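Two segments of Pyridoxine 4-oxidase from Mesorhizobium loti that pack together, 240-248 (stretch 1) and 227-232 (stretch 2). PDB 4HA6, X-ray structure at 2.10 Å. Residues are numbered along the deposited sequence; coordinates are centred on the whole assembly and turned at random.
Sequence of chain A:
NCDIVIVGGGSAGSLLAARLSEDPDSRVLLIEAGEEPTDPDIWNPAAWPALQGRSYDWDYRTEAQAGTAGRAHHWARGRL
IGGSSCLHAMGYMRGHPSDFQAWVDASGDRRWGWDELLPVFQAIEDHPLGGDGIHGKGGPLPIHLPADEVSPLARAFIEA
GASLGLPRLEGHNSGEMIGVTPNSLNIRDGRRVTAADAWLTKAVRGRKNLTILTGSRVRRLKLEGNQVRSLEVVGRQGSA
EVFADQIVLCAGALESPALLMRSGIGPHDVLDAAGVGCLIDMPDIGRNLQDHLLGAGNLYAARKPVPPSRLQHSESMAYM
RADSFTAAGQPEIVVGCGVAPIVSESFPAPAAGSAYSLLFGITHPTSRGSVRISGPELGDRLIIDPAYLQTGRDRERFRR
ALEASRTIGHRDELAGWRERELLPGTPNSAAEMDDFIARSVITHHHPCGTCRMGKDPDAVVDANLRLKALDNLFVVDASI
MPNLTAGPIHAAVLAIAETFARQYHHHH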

# COMPACT_ATOMS: atom_id res chain seq x y z
N ALA A 240 7.01 -24.72 -17.10
CA ALA A 240 7.49 -24.36 -18.43
C ALA A 240 8.49 -23.21 -18.34
O ALA A 240 8.42 -22.39 -17.43
CB ALA A 240 6.33 -23.99 -19.34
N GLU A 241 9.43 -23.17 -19.29
CA GLU A 241 10.47 -22.14 -19.30
C GLU A 241 10.13 -21.02 -20.28
O GLU A 241 9.79 -21.26 -21.43
CB GLU A 241 11.82 -22.76 -19.65
CG GLU A 241 12.99 -21.79 -19.63
CD GLU A 241 14.34 -22.48 -19.74
OE1 GLU A 241 14.45 -23.45 -20.52
OE2 GLU A 241 15.28 -22.05 -19.04
N VAL A 242 10.24 -19.78 -19.81
CA VAL A 242 9.86 -18.63 -20.61
C VAL A 242 11.07 -17.72 -20.79
O VAL A 242 11.77 -17.39 -19.83
CB VAL A 242 8.67 -17.88 -19.97
CG1 VAL A 242 8.53 -16.47 -20.53
CG2 VAL A 242 7.39 -18.68 -20.18
N PHE A 243 11.33 -17.33 -22.04
CA PHE A 243 12.50 -16.51 -22.34
C PHE A 243 12.13 -15.05 -22.55
O PHE A 243 11.00 -14.74 -22.95
CB PHE A 243 13.21 -17.07 -23.56
CG PHE A 243 13.77 -18.44 -23.35
CD1 PHE A 243 15.08 -18.60 -22.91
CD2 PHE A 243 12.99 -19.56 -23.56
CE1 PHE A 243 15.60 -19.88 -22.70
CE2 PHE A 243 13.50 -20.83 -23.35
CZ PHE A 243 14.80 -20.99 -22.92
N ALA A 244 13.08 -14.17 -22.25
CA ALA A 244 12.85 -12.72 -22.32
C ALA A 244 14.15 -11.93 -22.40
O ALA A 244 15.18 -12.35 -21.86
CB ALA A 244 12.04 -12.25 -21.11
N ASP A 245 14.09 -10.77 -23.04
CA ASP A 245 15.21 -9.84 -23.11
C ASP A 245 15.28 -8.96 -21.84
O ASP A 245 16.38 -8.64 -21.36
CB ASP A 245 15.07 -8.94 -24.34
CG ASP A 245 15.36 -9.68 -25.64
OD1 ASP A 245 15.70 -10.88 -25.60
OD2 ASP A 245 15.27 -9.04 -26.71
N GLN A 246 14.12 -8.55 -21.34
CA GLN A 246 14.06 -7.72 -20.12
C GLN A 246 13.02 -8.30 -19.17
O GLN A 246 11.97 -8.76 -19.62
CB GLN A 246 13.70 -6.27 -20.46
CG GLN A 246 14.59 -5.63 -21.52
CD GLN A 246 15.98 -5.35 -20.99
OE1 GLN A 246 16.14 -4.98 -19.83
NE2 GLN A 246 16.99 -5.53 -21.84
N ILE A 247 13.30 -8.27 -17.87
CA ILE A 247 12.38 -8.83 -16.87
C ILE A 247 12.08 -7.76 -15.82
O ILE A 247 13.00 -7.18 -15.23
CB ILE A 247 12.94 -10.10 -16.17
CG1 ILE A 247 13.16 -11.25 -17.18
CG2 ILE A 247 11.99 -10.56 -15.05
CD1 ILE A 247 14.47 -11.15 -18.00
N VAL A 248 10.81 -7.48 -15.61
CA VAL A 248 10.39 -6.51 -14.61
C VAL A 248 9.59 -7.27 -13.57
O VAL A 248 8.63 -7.95 -13.91
CB VAL A 248 9.46 -5.43 -15.21
CG1 VAL A 248 9.07 -4.41 -14.15
CG2 VAL A 248 10.15 -4.73 -16.37
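Stretch 2, residues 227-232: QVRSLE

Stretch 2 is one strand, Gln227 to Glu232, extended except at Arg229, and it continues later in the chain. It is laid antiparallel beside the strand Ala240 to Phe243. The two axes approach to 4.5 Å, and their N-to-C directions make an angle of 145°, so they run antiparallel but 35° from exactly so. Stretch 1 then leaves the ladder through Ala244 and Asp245 and resumes as a second strand at Gln246, so the first half of stretch 2 has no direct backbone pairing here, and its contacts are made by side chains and a water. Together the two segments bury 544 Å².

Gln227 opens the strand with extended backbone angles (phi/psi -134/150) and makes no contact with stretch 1. Val228 does, with its CA-to-CB bond directed toward stretch 1: CG1 of Val228 meets CD1 of Ile247 at 3.6 Å, although the two CA atoms are 7.4 Å apart. The contact here is made by side-chain methyls while the backbones stay apart. A water bridges the carbonyls, donating to Val228 O at 2.9 Å and to Ala244 O at 2.7 Å; these two oxygens, 4.2 Å apart, could not bond to each other, and the water satisfies both.

Arg229 breaks the regular extension, with phi/psi of -97/-39, a local kink just before the paired segment. Its CB points away, but a long side chain with chi1 to chi3 all t brings the guanidinium back, one face over Phe243, with CZ of Arg229 3.9 Å from CE1 of Phe243. Its NH1 also lies 4.2 Å from OE2 of Glu241. That is a proximity of opposite charges only, since the oxygen sits well out of the guanidinium plane and no N-H points at it.

From Ser230 the register is regular. Ser230 stands opposite Phe243 in a non-hydrogen-bonded pair, CA to CA 4.4 Å, and its CB lies over one face of the Phe243 ring, 4.1 Å from the centroid. With chi1 at 67° (p), Ser230 OG donates a hydrogen bond to Glu241 OE2 at 2.7 Å, on the same face of the sheet. One small residue thus serves two neighbours, an aromatic ring and a carboxylate.

Leu231 turns to the other face and forms the hydrogen-bonded pair with Val242, CA to CA 5.0 Å. Leu231 N donates to Val242 O at 2.7 Å, and Val242 N donates to Leu231 O at 2.8 Å, both nearly straight. With 92 Å² covered, it is the most heavily buried residue in the contact by that measure. Its CD1 collects three apolar neighbours: Ile247 CG1 at 4.1 Å, Val242 CG1 at 4.2 Å and Ala244 CB at 4.3 Å. One leucine methyl therefore touches the ladder strand, the connection after it and the next strand.

Glu232 closes the stretch opposite Glu241, a non-hydrogen-bonded pair with CA atoms 4.7 Å apart. Its carboxylate is hydrogen-bonded elsewhere in the structure. Within the paired segment the faces alternate: Ser230 and Glu232 share one with Phe243 and Glu241, while Leu231 packs with Val242 on the other.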

# COMPACT_ATOMS: atom_id res chain seq x y z
N GLN A 227 22.98 -11.61 -16.52
CA GLN A 227 21.62 -11.42 -17.01
C GLN A 227 20.68 -12.53 -16.58
O GLN A 227 21.11 -13.68 -16.39
CB GLN A 227 21.63 -11.36 -18.54
CG GLN A 227 22.28 -10.12 -19.11
CD GLN A 227 22.06 -10.02 -20.60
OE1 GLN A 227 22.37 -10.96 -21.34
NE2 GLN A 227 21.51 -8.90 -21.05
N VAL A 228 19.41 -12.18 -16.43
CA VAL A 228 18.35 -13.17 -16.34
C VAL A 228 18.08 -13.68 -17.76
O VAL A 228 17.79 -12.88 -18.66
CB VAL A 228 17.03 -12.60 -15.80
CG1 VAL A 228 15.95 -13.66 -15.87
CG2 VAL A 228 17.19 -12.09 -14.35
N ARG A 229 18.17 -14.99 -17.95
CA ARG A 229 18.03 -15.56 -19.29
C ARG A 229 16.61 -16.07 -19.52
O ARG A 229 16.04 -15.91 -20.61
CB ARG A 229 19.06 -16.68 -19.50
CG ARG A 229 18.90 -17.46 -20.80
CD ARG A 229 19.94 -18.57 -20.88
NE ARG A 229 19.82 -19.41 -22.08
CZ ARG A 229 19.36 -20.66 -22.07
NH1 ARG A 229 18.96 -21.21 -20.94
NH2 ARG A 229 19.30 -21.35 -23.20
N SER A 230 16.04 -16.68 -18.49
CA SER A 230 14.68 -17.20 -18.59
C SER A 230 13.98 -17.21 -17.24
O SER A 230 14.60 -16.95 -16.20
CB SER A 230 14.71 -18.62 -19.16
OG SER A 230 15.32 -19.52 -18.25
N LEU A 231 12.68 -17.50 -17.27
CA LEU A 231 11.85 -17.63 -16.08
C LEU A 231 11.20 -19.00 -16.07
O LEU A 231 10.71 -19.45 -17.10
CB LEU A 231 10.72 -16.59 -16.08
CG LEU A 231 11.02 -15.11 -16.25
CD1 LEU A 231 11.20 -14.78 -17.73
CD2 LEU A 231 9.89 -14.30 -15.66
N GLU A 232 11.18 -19.64 -14.91
CA GLU A 232 10.45 -20.89 -14.74
C GLU A 232 9.06 -20.55 -14.27
O GLU A 232 8.88 -19.93 -13.20
CB GLU A 232 11.15 -21.80 -13.72
CG GLU A 232 10.42 -23.11 -13.46
CD GLU A 232 11.01 -23.90 -12.30
OE1 GLU A 232 11.37 -23.27 -11.28
OE2 GLU A 232 11.10 -25.14 -12.40
O HOH W 1 17.89 -12.28 -21.45